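Local coordinates for protein thioredoxin Reductase (PDB 4F82) that probably reduces hydrogen peroxide and organic hydroperoxides at the expense of thiols, as a member of the Prx5 subfamily of peroxiredoxins, at residues D14-A19 / A118-A123; V51-P56 / I86-V91; F95-W100 / V110-D115; L126-S131 / R138-A143. One frame throughout, in Å; residues are numbered along the deposited sequence.

Contact 1 of 4, residues D14-A19 / A118-A123; sequences DALPDA and AAFTHA
The ring of Phe120 meets Leu16 and Pro17 at its edge. Pro17 O lies near the ring plane, 3.6 Å from Phe120 CE1, and Leu16 CD1 comes to the tip of the ring, 4.0 Å from Phe120 CZ, the two side chains crossing at about a right angle. Ala19 CB approaches obliquely, at the root of the side chain, 3.7 Å from Phe120 CB and just as near to CD1. It also rests against the helix backbone, with Ala19 CB 3.6 Å from Phe120 CA. The ring reaches the loop because CG stands anti to the backbone N (chi1 -171°), which carries it from the flank of the helix toward residues 16-19. One turn further on, Ala123 CB touches the proline ring, 3.9 Å from Pro17 CG.

The contact lays the irregular segment 14-19, which leads into strand 20-25, along the short helix 119-124. Ala118 takes the N-cap position of that helix, and its carbonyl oxygen accepts from His122 N. Val41 of helix 41-45 touches both Leu16 and Phe120, adding a third element to the cluster.

No hydrogen bond joins the two segments. The loop is held by polar links to other parts, among them Leu16 O with Arg42 and Asp18 OD1 with Ser40. Pro17 O, buried here without a hydrogen-bonding partner in the model, has the aromatic C-H edge of Phe120 as its neighbour, so the cohesion across this contact is essentially apolar, with at most a weak electrostatic contribution from that edge.

Contact 2 of 4, residues V51-P56 / I86-V91; sequences VIFGLP and IWCVSV
Val51 O accepts from Trp87 N at 2.8 Å in a nearly straight bond, opening the parallel pairing of two central strands. They are the two strands of a right-handed beta-alpha-beta unit of the thioredoxin fold, connected through helix 61-80. Three further bonds continue the pairing: Phe53 N to Trp87 O, Val89 N to Phe53 O, and Leu55 N to Val89 O. The last is more bent, at 147°. The strand axes cross at 24°.

On one face, Ile52 lies alongside Trp87, both pointing the same way, with Ile52 CG1 3.9 Å from Trp87 CE3. The other branch of Ile52 meets Val89, the next residue on that face of the facing strand: Ile52 CG2 and Val89 CG2 are 3.5 Å apart, tighter than usual for methyl groups. Trp87 NE1 is hydrogen-bonded to Glu85 OE2.

The other face carries Phe53, Leu55, Ile86 and Cys88. With CG between its backbone N and carbonyl carbon (chi1 67°), the Phe53 ring leans across onto the neighbouring strand. Cys88 CA sits over one ring face, 4.1 Å from the centroid, while Cys88 SG approaches obliquely and Ile86 CG2 meets the ring edge in plane. Tyr71 of helix 61-80 stacks with the same ring. Leu55 CD2 reaches Cys88 SG, and the Leu55 side chain also touches Cys63, the predicted peroxidatic cysteine.

Past the last paired residues, a water bridges the two segments, donating to Leu55 O at 2.6 Å and, more weakly, to Pro56 O, and accepting from Val91 N at 2.9 Å.

Contact 3 of 4, residues F95-W100 / V110-D115; sequences FVMGAW and VRMMAD
Met97 is the first residue of segment 95-100 to meet the strand: its CG packs against Ala114 CB at 4.0 Å. The chain then bends at both chi2 and chi3 (-69° and -82°), which turns the methyl group back along the strand backbone, where Met97 CE lies 3.8 Å from Met113 O and 4.1 Å from Met112 CB. Met97 O, on the helix backbone, is 3.9 Å from Met112 CB. One turn later comes Trp100, whose indole crosses the Met112 side chain at about a right angle. Met112 CE lies obliquely to the six-membered ring, nearest CE3 and CZ3; the modelled 3.2 Å to Trp100 CE3 is improbably short and its exact value doubtful. The polar end of the indole lies apart from this packing, with Trp100 NE1 hydrogen-bonded to Ser64 OG.

No hydrogen bond crosses the contact; helix and strand are joined by side-chain packing. The helix runs roughly antiparallel to the strand, at 160° and 8.0 Å between axes, as the helix and second strand of the beta-alpha-beta unit 85-90, 94-103 and 111-114. Trp100 also touches Cys63 and Val68 of helix 61-80, while the flank of helix 94-103 bearing Val96 and Ala99 packs on Val96 and Phe59 of the second subunit.

Contact 4 of 4, residues L126-S131 / R138-A143; sequences LTQDLS and RSLRYA
Leu126 lays its CD1 methyl over the centre of one face of the Tyr142 ring, a CH-pi contact 3.8 Å from the centroid and 14° off the normal, the two side chains crossing at a slant. The other branch, Leu126 CD2, meets Leu140 CD1, and here the two leucines cross at about a right angle. Tyr142 offers its face with CG between the backbone N and the carbonyl carbon (chi1 65°). The Leu140 and Gln128 side chains meet obliquely, Gln128 CD 3.7 Å from Leu140 CD2.

Gln128 runs extended beyond CG and crosses to the opposite strand, where Gln128 NE2 donates to Ser139 O at 2.9 Å. The bond is nearly straight and lies in the amide plane, but the donor stands above the plane of the carbonyl, off its lone pairs. The side chains of Leu130 and Arg138 cross at about a right angle, with Leu130 CD1 against Arg138 CB, while the guanidinium leads away to Pro56 O and to Asp93 of the second subunit.

Backbone bonds set the pairing of the two segments: Leu140 N to Leu126 O at 2.8 Å, and the reciprocal pair between Gln128 and Arg138. Beyond them, Asp129 OD1 accepts from Ser131 N and OG, forming an Asx turn. The whole is a short antiparallel beta hairpin, with Thr127 and Ser139 as its non-hydrogen-bonded pair; its longer strand brings Arg141 to the predicted active-site Cys63 and His67, consistent with the arginine beside the peroxidatic cysteine in peroxiredoxins.

In the fold
Contact 2 lies about 2 Å (centre to centre) from the centre of the folded chain, and the other three touch it. Strand 85-90 pairs with strand 111-114 of contact 3, Cys88 N and Arg111 O being 2.8 Å apart, whereas strand 49-55 meets contact 4 through Gly54 O and Tyr142 N at 3.0 Å. Contact 1 packs on the sheet face bearing Ile52 and Val89; Asp115 of contact 3 hydrogen-bonds to Thr121 OG1 and Phe120 N of the contact 1 helix. Contacts 3 and 4, with centres about 16 Å apart, do not touch, yet both reach the second subunit. Leu55, Trp100 and Arg141, from contacts 2, 3 and 4, bring their side chains within about 3 to 4 Å (nearest atoms) of that of the predicted peroxidatic Cys63; contact 1 stays away.

Contact 1 of 4, residues D14-A19 / A118-A123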
loop_
_atom_site.group_PDB
_atom_site.type_symbol
_atom_site.label_atom_id
_atom_site.label_comp_id
_atom_site.label_asym_id
_atom_site.label_seq_id
_atom_site.Cartn_x
_atom_site.Cartn_y
_atom_site.Cartn_z
ATOM N N ASP A 14 29.485 1.954 1.146
ATOM C CA ASP A 14 28.843 2.050 2.468
ATOM C C ASP A 14 28.385 0.680 2.938
ATOM O O ASP A 14 27.970 -0.139 2.129
ATOM C CB ASP A 14 27.590 2.939 2.372
ATOM C CG ASP A 14 27.912 4.414 2.462
ATOM O OD1 ASP A 14 29.107 4.788 2.386
ATOM O OD2 ASP A 14 26.956 5.201 2.595
ATOM N N ALA A 15 28.427 0.441 4.247
ATOM C CA ALA A 15 27.710 -0.697 4.835
ATOM C C ALA A 15 26.197 -0.508 4.671
ATOM O O ALA A 15 25.667 0.584 4.893
ATOM C CB ALA A 15 28.057 -0.816 6.307
ATOM N N LEU A 16 25.484 -1.562 4.286
ATOM C CA LEU A 16 24.021 -1.508 4.244
ATOM C C LEU A 16 23.461 -1.314 5.673
ATOM O O LEU A 16 23.856 -2.041 6.602
ATOM C CB LEU A 16 23.511 -2.822 3.628
ATOM C CG LEU A 16 22.141 -2.959 2.996
ATOM C CD1 LEU A 16 22.036 -1.952 1.846
ATOM C CD2 LEU A 16 21.899 -4.420 2.510
ATOM N N PRO A 17 22.580 -0.314 5.879
ATOM C CA PRO A 17 21.989 -0.152 7.222
ATOM C C PRO A 17 21.022 -1.279 7.567
ATOM O O PRO A 17 20.456 -1.918 6.656
ATOM C CB PRO A 17 21.230 1.177 7.128
ATOM C CG PRO A 17 20.928 1.333 5.645
ATOM C CD PRO A 17 22.160 0.753 4.959
ATOM N N ASP A 18 20.861 -1.564 8.858
ATOM C CA ASP A 18 19.886 -2.583 9.249
ATOM C C ASP A 18 18.525 -1.922 9.218
ATOM O O ASP A 18 18.442 -0.693 9.338
ATOM C CB ASP A 18 20.155 -3.129 10.655
ATOM C CG ASP A 18 19.631 -4.557 10.847
ATOM O OD1 ASP A 18 19.096 -5.174 9.888
ATOM O OD2 ASP A 18 19.780 -5.096 11.970
ATOM N N ALA A 19 17.486 -2.739 9.036
ATOM C CA ALA A 19 16.081 -2.327 9.167
ATOM C C ALA A 19 15.242 -3.579 9.281
ATOM O O ALA A 19 15.725 -4.683 9.005
ATOM C CB ALA A 19 15.628 -1.508 7.946
ATOM N N ALA A 118 8.595 2.460 5.671
ATOM C CA ALA A 118 9.649 3.209 4.993
ATOM C C ALA A 118 10.923 3.324 5.820
ATOM O O ALA A 118 11.764 4.182 5.530
ATOM C CB ALA A 118 9.160 4.592 4.552
ATOM N N ALA A 119 11.081 2.443 6.815
ATOM C CA ALA A 119 12.251 2.480 7.688
ATOM C C ALA A 119 13.556 2.232 6.941
ATOM O O ALA A 119 14.528 2.963 7.163
ATOM C CB ALA A 119 12.115 1.509 8.876
ATOM N N PHE A 120 13.599 1.203 6.093
ATOM C CA PHE A 120 14.810 0.886 5.326
ATOM C C PHE A 120 15.119 2.007 4.318
ATOM O O PHE A 120 16.266 2.450 4.164
ATOM C CB PHE A 120 14.591 -0.437 4.575
ATOM C CG PHE A 120 15.839 -0.997 3.898
ATOM C CD1 PHE A 120 17.085 -0.999 4.546
ATOM C CD2 PHE A 120 15.739 -1.596 2.649
ATOM C CE1 PHE A 120 18.216 -1.535 3.912
ATOM C CE2 PHE A 120 16.867 -2.166 2.025
ATOM C CZ PHE A 120 18.089 -2.125 2.652
ATOM N N THR A 121 14.077 2.459 3.630
ATOM C CA THR A 121 14.233 3.410 2.541
ATOM C C THR A 121 14.706 4.721 3.130
ATOM O O THR A 121 15.539 5.418 2.529
ATOM C CB THR A 121 12.902 3.604 1.797
ATOM O OG1 THR A 121 12.467 2.340 1.253
ATOM C CG2 THR A 121 13.072 4.605 0.629
ATOM N N HIS A 122 14.143 5.086 4.290
ATOM C CA HIS A 122 14.645 6.255 5.040
ATOM C C HIS A 122 16.093 6.075 5.454
ATOM O O HIS A 122 16.889 7.007 5.348
ATOM C CB HIS A 122 13.770 6.557 6.267
ATOM C CG HIS A 122 12.663 7.537 6.000
ATOM N ND1 HIS A 122 11.327 7.192 6.047
ATOM C CD2 HIS A 122 12.702 8.859 5.706
ATOM C CE1 HIS A 122 10.584 8.261 5.793
ATOM N NE2 HIS A 122 11.394 9.282 5.573
ATOM N N ALA A 123 16.459 4.879 5.918
ATOM C CA ALA A 123 17.819 4.666 6.385
ATOM C C ALA A 123 18.826 4.768 5.207
ATOM O O ALA A 123 19.986 5.141 5.410
ATOM C CB ALA A 123 17.926 3.333 7.103
#

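Contact 2 of 4, residues V51-P56 / I86-V91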
loop_
_atom_site.group_PDB
_atom_site.type_symbol
_atom_site.label_atom_id
_atom_site.label_comp_id
_atom_site.label_asym_id
_atom_site.label_seq_id
_atom_site.Cartn_x
_atom_site.Cartn_y
_atom_site.Cartn_z
ATOM N N VAL A 51 21.126 -8.744 -5.086
ATOM C CA VAL A 51 20.666 -7.573 -5.818
ATOM C C VAL A 51 19.401 -7.067 -5.161
ATOM O O VAL A 51 18.454 -7.837 -4.986
ATOM C CB VAL A 51 20.309 -7.906 -7.310
ATOM C CG1 VAL A 51 19.619 -6.696 -7.979
ATOM C CG2 VAL A 51 21.555 -8.353 -8.111
ATOM N N ILE A 52 19.372 -5.786 -4.799
ATOM C CA ILE A 52 18.147 -5.164 -4.290
ATOM C C ILE A 52 17.700 -4.088 -5.248
ATOM O O ILE A 52 18.486 -3.173 -5.547
ATOM C CB ILE A 52 18.381 -4.502 -2.924
ATOM C CG1 ILE A 52 18.912 -5.534 -1.914
ATOM C CG2 ILE A 52 17.087 -3.907 -2.402
ATOM C CD1 ILE A 52 19.369 -4.880 -0.559
ATOM N N PHE A 53 16.465 -4.192 -5.765
ATOM C CA PHE A 53 15.924 -3.069 -6.534
ATOM C C PHE A 53 14.691 -2.541 -5.776
ATOM O O PHE A 53 13.854 -3.320 -5.305
ATOM C CB PHE A 53 15.656 -3.421 -8.022
ATOM C CG PHE A 53 14.549 -4.417 -8.241
ATOM C CD1 PHE A 53 13.252 -3.995 -8.610
ATOM C CD2 PHE A 53 14.772 -5.770 -8.068
ATOM C CE1 PHE A 53 12.219 -4.933 -8.830
ATOM C CE2 PHE A 53 13.726 -6.711 -8.275
ATOM C CZ PHE A 53 12.453 -6.297 -8.646
ATOM N N GLY A 54 14.671 -1.230 -5.554
ATOM C CA GLY A 54 13.570 -0.593 -4.879
ATOM C C GLY A 54 12.757 0.136 -5.933
ATOM O O GLY A 54 13.278 0.583 -6.965
ATOM N N LEU A 55 11.472 0.288 -5.670
ATOM C CA LEU A 55 10.605 0.977 -6.639
ATOM C C LEU A 55 9.459 1.635 -5.853
ATOM O O LEU A 55 9.266 1.328 -4.668
ATOM C CB LEU A 55 10.109 -0.035 -7.698
ATOM C CG LEU A 55 9.633 -1.438 -7.309
ATOM C CD1 LEU A 55 8.301 -1.425 -6.485
ATOM C CD2 LEU A 55 9.470 -2.304 -8.548
ATOM N N PRO A 56 8.719 2.561 -6.487
ATOM C CA PRO A 56 7.731 3.382 -5.780
ATOM C C PRO A 56 6.456 2.697 -5.256
ATOM O O PRO A 56 5.915 3.176 -4.260
ATOM C CB PRO A 56 7.354 4.442 -6.827
ATOM C CG PRO A 56 8.565 4.564 -7.692
ATOM C CD PRO A 56 9.059 3.132 -7.803
ATOM N N ILE A 86 17.612 -12.091 -5.179
ATOM C CA ILE A 86 17.127 -10.835 -5.769
ATOM C C ILE A 86 15.940 -10.349 -4.944
ATOM O O ILE A 86 14.946 -11.058 -4.805
ATOM C CB ILE A 86 16.662 -11.025 -7.215
ATOM C CG1 ILE A 86 17.801 -11.503 -8.124
ATOM C CG2 ILE A 86 16.144 -9.716 -7.775
ATOM C CD1 ILE A 86 17.279 -12.239 -9.427
ATOM N N TRP A 87 16.042 -9.160 -4.363
ATOM C CA TRP A 87 14.916 -8.608 -3.610
ATOM C C TRP A 87 14.256 -7.447 -4.339
ATOM O O TRP A 87 14.919 -6.612 -4.941
ATOM C CB TRP A 87 15.396 -8.040 -2.287
ATOM C CG TRP A 87 16.109 -8.970 -1.347
ATOM C CD1 TRP A 87 16.446 -10.296 -1.514
ATOM C CD2 TRP A 87 16.615 -8.569 -0.092
ATOM N NE1 TRP A 87 17.125 -10.757 -0.379
ATOM C CE2 TRP A 87 17.255 -9.698 0.496
ATOM C CE3 TRP A 87 16.583 -7.343 0.610
ATOM C CZ2 TRP A 87 17.826 -9.649 1.778
ATOM C CZ3 TRP A 87 17.171 -7.290 1.880
ATOM C CH2 TRP A 87 17.782 -8.444 2.448
ATOM N N CYS A 88 12.943 -7.395 -4.289
ATOM C CA CYS A 88 12.226 -6.175 -4.676
ATOM C C CYS A 88 11.808 -5.445 -3.395
ATOM O O CYS A 88 11.029 -5.972 -2.590
ATOM C CB CYS A 88 11.001 -6.510 -5.510
ATOM S SG CYS A 88 9.954 -5.047 -5.858
ATOM N N VAL A 89 12.314 -4.234 -3.190
ATOM C CA VAL A 89 11.927 -3.491 -1.998
ATOM C C VAL A 89 10.912 -2.398 -2.339
ATOM O O VAL A 89 11.079 -1.675 -3.316
ATOM C CB VAL A 89 13.143 -2.860 -1.322
ATOM C CG1 VAL A 89 12.704 -1.874 -0.255
ATOM C CG2 VAL A 89 14.033 -3.961 -0.705
ATOM N N SER A 90 9.830 -2.287 -1.573
ATOM C CA SER A 90 8.901 -1.196 -1.830
ATOM C C SER A 90 8.315 -0.755 -0.524
ATOM O O SER A 90 8.250 -1.545 0.433
ATOM C CB SER A 90 7.760 -1.633 -2.782
ATOM O OG SER A 90 6.892 -0.531 -3.110
ATOM N N VAL A 91 7.841 0.488 -0.497
ATOM C CA VAL A 91 7.170 1.016 0.686
ATOM C C VAL A 91 5.710 0.645 0.561
ATOM O O VAL A 91 4.865 1.421 0.066
ATOM C CB VAL A 91 7.365 2.550 0.881
ATOM C CG1 VAL A 91 6.701 3.010 2.202
ATOM C CG2 VAL A 91 8.837 2.849 0.953
HETATM O O HOH W 1 8.134 2.471 -2.605
#

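Contact 3 of 4, residues F95-W100 / V110-D115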
loop_
_atom_site.group_PDB
_atom_site.type_symbol
_atom_site.label_atom_id
_atom_site.label_comp_id
_atom_site.label_asym_id
_atom_site.label_seq_id
_atom_site.Cartn_x
_atom_site.Cartn_y
_atom_site.Cartn_z
ATOM N N PHE A 95 1.149 -7.800 3.083
ATOM C CA PHE A 95 -0.057 -8.392 2.471
ATOM C C PHE A 95 -0.175 -7.979 1.011
ATOM O O PHE A 95 -0.477 -8.795 0.130
ATOM C CB PHE A 95 -1.328 -7.997 3.257
ATOM C CG PHE A 95 -1.340 -8.572 4.642
ATOM C CD1 PHE A 95 -1.768 -9.863 4.851
ATOM C CD2 PHE A 95 -0.878 -7.831 5.724
ATOM C CE1 PHE A 95 -1.751 -10.438 6.142
ATOM C CE2 PHE A 95 -0.858 -8.382 7.022
ATOM C CZ PHE A 95 -1.279 -9.685 7.226
ATOM N N VAL A 96 0.039 -6.698 0.763
ATOM C CA VAL A 96 0.026 -6.171 -0.599
ATOM C C VAL A 96 1.193 -6.760 -1.440
ATOM O O VAL A 96 0.973 -7.230 -2.571
ATOM C CB VAL A 96 -0.010 -4.621 -0.585
ATOM C CG1 VAL A 96 0.232 -4.057 -1.995
ATOM C CG2 VAL A 96 -1.368 -4.123 -0.008
ATOM N N MET A 97 2.398 -6.790 -0.873
ATOM C CA MET A 97 3.565 -7.368 -1.583
ATOM C C MET A 97 3.376 -8.846 -1.878
ATOM O O MET A 97 3.745 -9.312 -2.949
ATOM C CB MET A 97 4.856 -7.165 -0.799
ATOM C CG MET A 97 5.252 -5.701 -0.695
ATOM S SD MET A 97 5.770 -4.969 -2.285
ATOM C CE MET A 97 7.493 -5.544 -2.332
ATOM N N GLY A 98 2.767 -9.564 -0.939
ATOM C CA GLY A 98 2.415 -10.953 -1.156
ATOM C C GLY A 98 1.482 -11.166 -2.344
ATOM O O GLY A 98 1.746 -11.986 -3.210
ATOM N N ALA A 99 0.387 -10.421 -2.388
ATOM C CA ALA A 99 -0.583 -10.533 -3.467
ATOM C C ALA A 99 0.045 -10.121 -4.790
ATOM O O ALA A 99 -0.207 -10.731 -5.830
ATOM C CB ALA A 99 -1.790 -9.636 -3.165
ATOM N N TRP A 100 0.828 -9.056 -4.759
ATOM C CA TRP A 100 1.494 -8.603 -5.974
ATOM C C TRP A 100 2.455 -9.663 -6.488
ATOM O O TRP A 100 2.490 -9.933 -7.696
ATOM C CB TRP A 100 2.273 -7.333 -5.665
ATOM C CG TRP A 100 2.656 -6.503 -6.851
ATOM C CD1 TRP A 100 1.948 -6.311 -8.019
ATOM C CD2 TRP A 100 3.850 -5.740 -6.972
ATOM N NE1 TRP A 100 2.653 -5.463 -8.861
ATOM C CE2 TRP A 100 3.816 -5.092 -8.232
ATOM C CE3 TRP A 100 4.958 -5.539 -6.129
ATOM C CZ2 TRP A 100 4.853 -4.262 -8.675
ATOM C CZ3 TRP A 100 5.979 -4.700 -6.558
ATOM C CH2 TRP A 100 5.917 -4.069 -7.820
ATOM N N VAL A 110 12.303 -13.743 -7.074
ATOM C CA VAL A 110 12.506 -12.419 -6.524
ATOM C C VAL A 110 11.752 -12.438 -5.205
ATOM O O VAL A 110 10.556 -12.794 -5.194
ATOM C CB VAL A 110 11.902 -11.342 -7.454
ATOM C CG1 VAL A 110 12.034 -9.963 -6.808
ATOM C CG2 VAL A 110 12.588 -11.394 -8.823
ATOM N N ARG A 111 12.444 -12.118 -4.100
ATOM C CA ARG A 111 11.815 -11.973 -2.786
ATOM C C ARG A 111 11.127 -10.605 -2.756
ATOM O O ARG A 111 11.750 -9.574 -3.103
ATOM C CB ARG A 111 12.855 -12.033 -1.698
ATOM C CG ARG A 111 13.564 -13.383 -1.590
ATOM C CD ARG A 111 14.533 -13.402 -0.424
ATOM N NE ARG A 111 13.806 -13.364 0.844
ATOM C CZ ARG A 111 14.379 -13.177 2.033
ATOM N NH1 ARG A 111 15.700 -13.023 2.117
ATOM N NH2 ARG A 111 13.643 -13.169 3.147
ATOM N N MET A 112 9.848 -10.594 -2.386
ATOM C CA MET A 112 9.063 -9.357 -2.287
ATOM C C MET A 112 9.133 -8.830 -0.853
ATOM O O MET A 112 8.423 -9.308 0.046
ATOM C CB MET A 112 7.619 -9.619 -2.719
ATOM C CG MET A 112 7.550 -10.256 -4.131
ATOM S SD MET A 112 8.316 -9.273 -5.482
ATOM C CE MET A 112 7.118 -7.928 -5.698
ATOM N N MET A 113 10.032 -7.867 -0.660
ATOM C CA MET A 113 10.416 -7.374 0.658
ATOM C C MET A 113 9.699 -6.050 0.985
ATOM O O MET A 113 10.013 -4.968 0.448
ATOM C CB MET A 113 11.940 -7.253 0.745
ATOM C CG MET A 113 12.705 -8.566 0.394
ATOM S SD MET A 113 12.369 -9.808 1.636
ATOM C CE MET A 113 13.616 -9.358 2.820
ATOM N N ALA A 114 8.714 -6.162 1.876
ATOM C CA ALA A 114 7.865 -5.043 2.275
ATOM C C ALA A 114 8.619 -4.091 3.201
ATOM O O ALA A 114 9.096 -4.495 4.256
ATOM C CB ALA A 114 6.647 -5.602 3.020
ATOM N N ASP A 115 8.709 -2.815 2.833
ATOM C CA ASP A 115 9.268 -1.816 3.741
ATOM C C ASP A 115 8.117 -0.836 4.037
ATOM O O ASP A 115 8.231 0.375 3.800
ATOM C CB ASP A 115 10.421 -1.076 3.030
ATOM C CG ASP A 115 11.133 -0.078 3.931
ATOM O OD1 ASP A 115 11.242 -0.316 5.153
ATOM O OD2 ASP A 115 11.574 0.987 3.414
#

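Contact 4 of 4, residues L126-S131 / R138-A143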
loop_
_atom_site.group_PDB
_atom_site.type_symbol
_atom_site.label_atom_id
_atom_site.label_comp_id
_atom_site.label_asym_id
_atom_site.label_seq_id
_atom_site.Cartn_x
_atom_site.Cartn_y
_atom_site.Cartn_z
ATOM N N LEU A 126 16.761 7.205 0.533
ATOM C CA LEU A 126 16.214 6.991 -0.814
ATOM C C LEU A 126 14.696 7.212 -0.921
ATOM O O LEU A 126 13.996 6.633 -1.799
ATOM C CB LEU A 126 16.561 5.586 -1.285
ATOM C CG LEU A 126 18.033 5.432 -1.686
ATOM C CD1 LEU A 126 18.397 3.965 -1.936
ATOM C CD2 LEU A 126 18.265 6.321 -2.954
ATOM N N THR A 127 14.158 8.030 -0.043
ATOM C CA THR A 127 12.711 8.323 -0.143
ATOM C C THR A 127 12.392 9.446 -1.134
ATOM O O THR A 127 13.268 10.257 -1.459
ATOM C CB THR A 127 12.063 8.690 1.232
ATOM O OG1 THR A 127 12.608 9.923 1.708
ATOM C CG2 THR A 127 12.280 7.584 2.280
ATOM N N GLN A 128 11.125 9.509 -1.575
ATOM C CA GLN A 128 10.608 10.681 -2.313
ATOM C C GLN A 128 9.179 10.897 -1.886
ATOM O O GLN A 128 8.549 9.990 -1.351
ATOM C CB GLN A 128 10.676 10.483 -3.840
ATOM C CG GLN A 128 10.093 9.138 -4.289
ATOM C CD GLN A 128 9.932 9.011 -5.807
ATOM O OE1 GLN A 128 9.814 10.018 -6.537
ATOM N NE2 GLN A 128 9.907 7.767 -6.290
ATOM N N ASP A 129 8.665 12.095 -2.134
ATOM C CA ASP A 129 7.288 12.431 -1.743
ATOM C C ASP A 129 6.386 12.296 -2.958
ATOM O O ASP A 129 6.444 13.130 -3.882
ATOM C CB ASP A 129 7.252 13.864 -1.234
ATOM C CG ASP A 129 5.905 14.249 -0.661
ATOM O OD1 ASP A 129 4.912 13.503 -0.833
ATOM O OD2 ASP A 129 5.818 15.325 -0.047
ATOM N N LEU A 130 5.580 11.231 -2.989
ATOM C CA LEU A 130 4.654 11.035 -4.101
ATOM C C LEU A 130 3.225 11.395 -3.670
ATOM O O LEU A 130 2.276 10.777 -4.106
ATOM C CB LEU A 130 4.771 9.603 -4.677
ATOM C CG LEU A 130 6.108 9.274 -5.406
ATOM C CD1 LEU A 130 6.176 7.839 -5.966
ATOM C CD2 LEU A 130 6.264 10.270 -6.549
ATOM N N SER A 131 3.090 12.401 -2.814
ATOM C CA SER A 131 1.774 12.812 -2.315
ATOM C C SER A 131 0.852 13.291 -3.400
ATOM O O SER A 131 -0.360 13.073 -3.340
ATOM C CB SER A 131 1.903 13.933 -1.288
ATOM O OG SER A 131 2.472 13.386 -0.111
ATOM N N ARG A 138 7.338 7.381 -0.447
ATOM C CA ARG A 138 7.620 6.091 -1.076
ATOM C C ARG A 138 9.117 5.991 -1.411
ATOM O O ARG A 138 9.913 6.898 -1.085
ATOM C CB ARG A 138 6.794 5.972 -2.380
ATOM C CG ARG A 138 5.267 5.941 -2.198
ATOM C CD ARG A 138 4.825 4.722 -1.348
ATOM N NE ARG A 138 3.362 4.635 -1.271
ATOM C CZ ARG A 138 2.644 3.784 -1.994
ATOM N NH1 ARG A 138 3.264 2.970 -2.851
ATOM N NH2 ARG A 138 1.316 3.751 -1.869
ATOM N N SER A 139 9.520 4.931 -2.084
ATOM C CA SER A 139 10.948 4.809 -2.458
ATOM C C SER A 139 11.239 5.426 -3.830
ATOM O O SER A 139 10.385 5.405 -4.722
ATOM C CB SER A 139 11.361 3.329 -2.477
ATOM O OG SER A 139 12.771 3.195 -2.710
ATOM N N LEU A 140 12.445 5.984 -4.007
ATOM C CA LEU A 140 12.971 6.226 -5.352
ATOM C C LEU A 140 13.094 4.875 -6.017
ATOM O O LEU A 140 13.152 3.816 -5.310
ATOM C CB LEU A 140 14.362 6.914 -5.311
ATOM C CG LEU A 140 14.326 8.372 -4.853
ATOM C CD1 LEU A 140 15.715 8.872 -4.526
ATOM C CD2 LEU A 140 13.660 9.246 -5.932
ATOM N N ARG A 141 13.193 4.891 -7.345
ATOM C CA ARG A 141 13.507 3.658 -8.073
ATOM C C ARG A 141 15.042 3.468 -8.151
ATOM O O ARG A 141 15.759 4.381 -8.586
ATOM C CB ARG A 141 12.899 3.700 -9.486
ATOM C CG ARG A 141 12.816 2.299 -10.148
ATOM C CD ARG A 141 12.325 2.385 -11.610
ATOM N NE ARG A 141 11.004 3.009 -11.685
ATOM C CZ ARG A 141 9.836 2.384 -11.512
ATOM N NH1 ARG A 141 9.794 1.083 -11.209
ATOM N NH2 ARG A 141 8.703 3.079 -11.604
ATOM N N TYR A 142 15.551 2.305 -7.735
ATOM C CA TYR A 142 17.002 2.063 -7.820
ATOM C C TYR A 142 17.362 0.593 -7.921
ATOM O O TYR A 142 16.543 -0.293 -7.694
ATOM C CB TYR A 142 17.692 2.648 -6.578
ATOM C CG TYR A 142 17.258 1.927 -5.323
ATOM C CD1 TYR A 142 17.935 0.793 -4.870
ATOM C CD2 TYR A 142 16.166 2.375 -4.603
ATOM C CE1 TYR A 142 17.517 0.117 -3.716
ATOM C CE2 TYR A 142 15.736 1.716 -3.445
ATOM C CZ TYR A 142 16.419 0.594 -3.017
ATOM O OH TYR A 142 15.976 -0.021 -1.872
ATOM N N ALA A 143 18.622 0.311 -8.224
ATOM C CA ALA A 143 19.104 -1.034 -7.960
ATOM C C ALA A 143 20.504 -0.965 -7.377
ATOM O O ALA A 143 21.325 -0.107 -7.778
ATOM C CB ALA A 143 19.057 -1.955 -9.225
#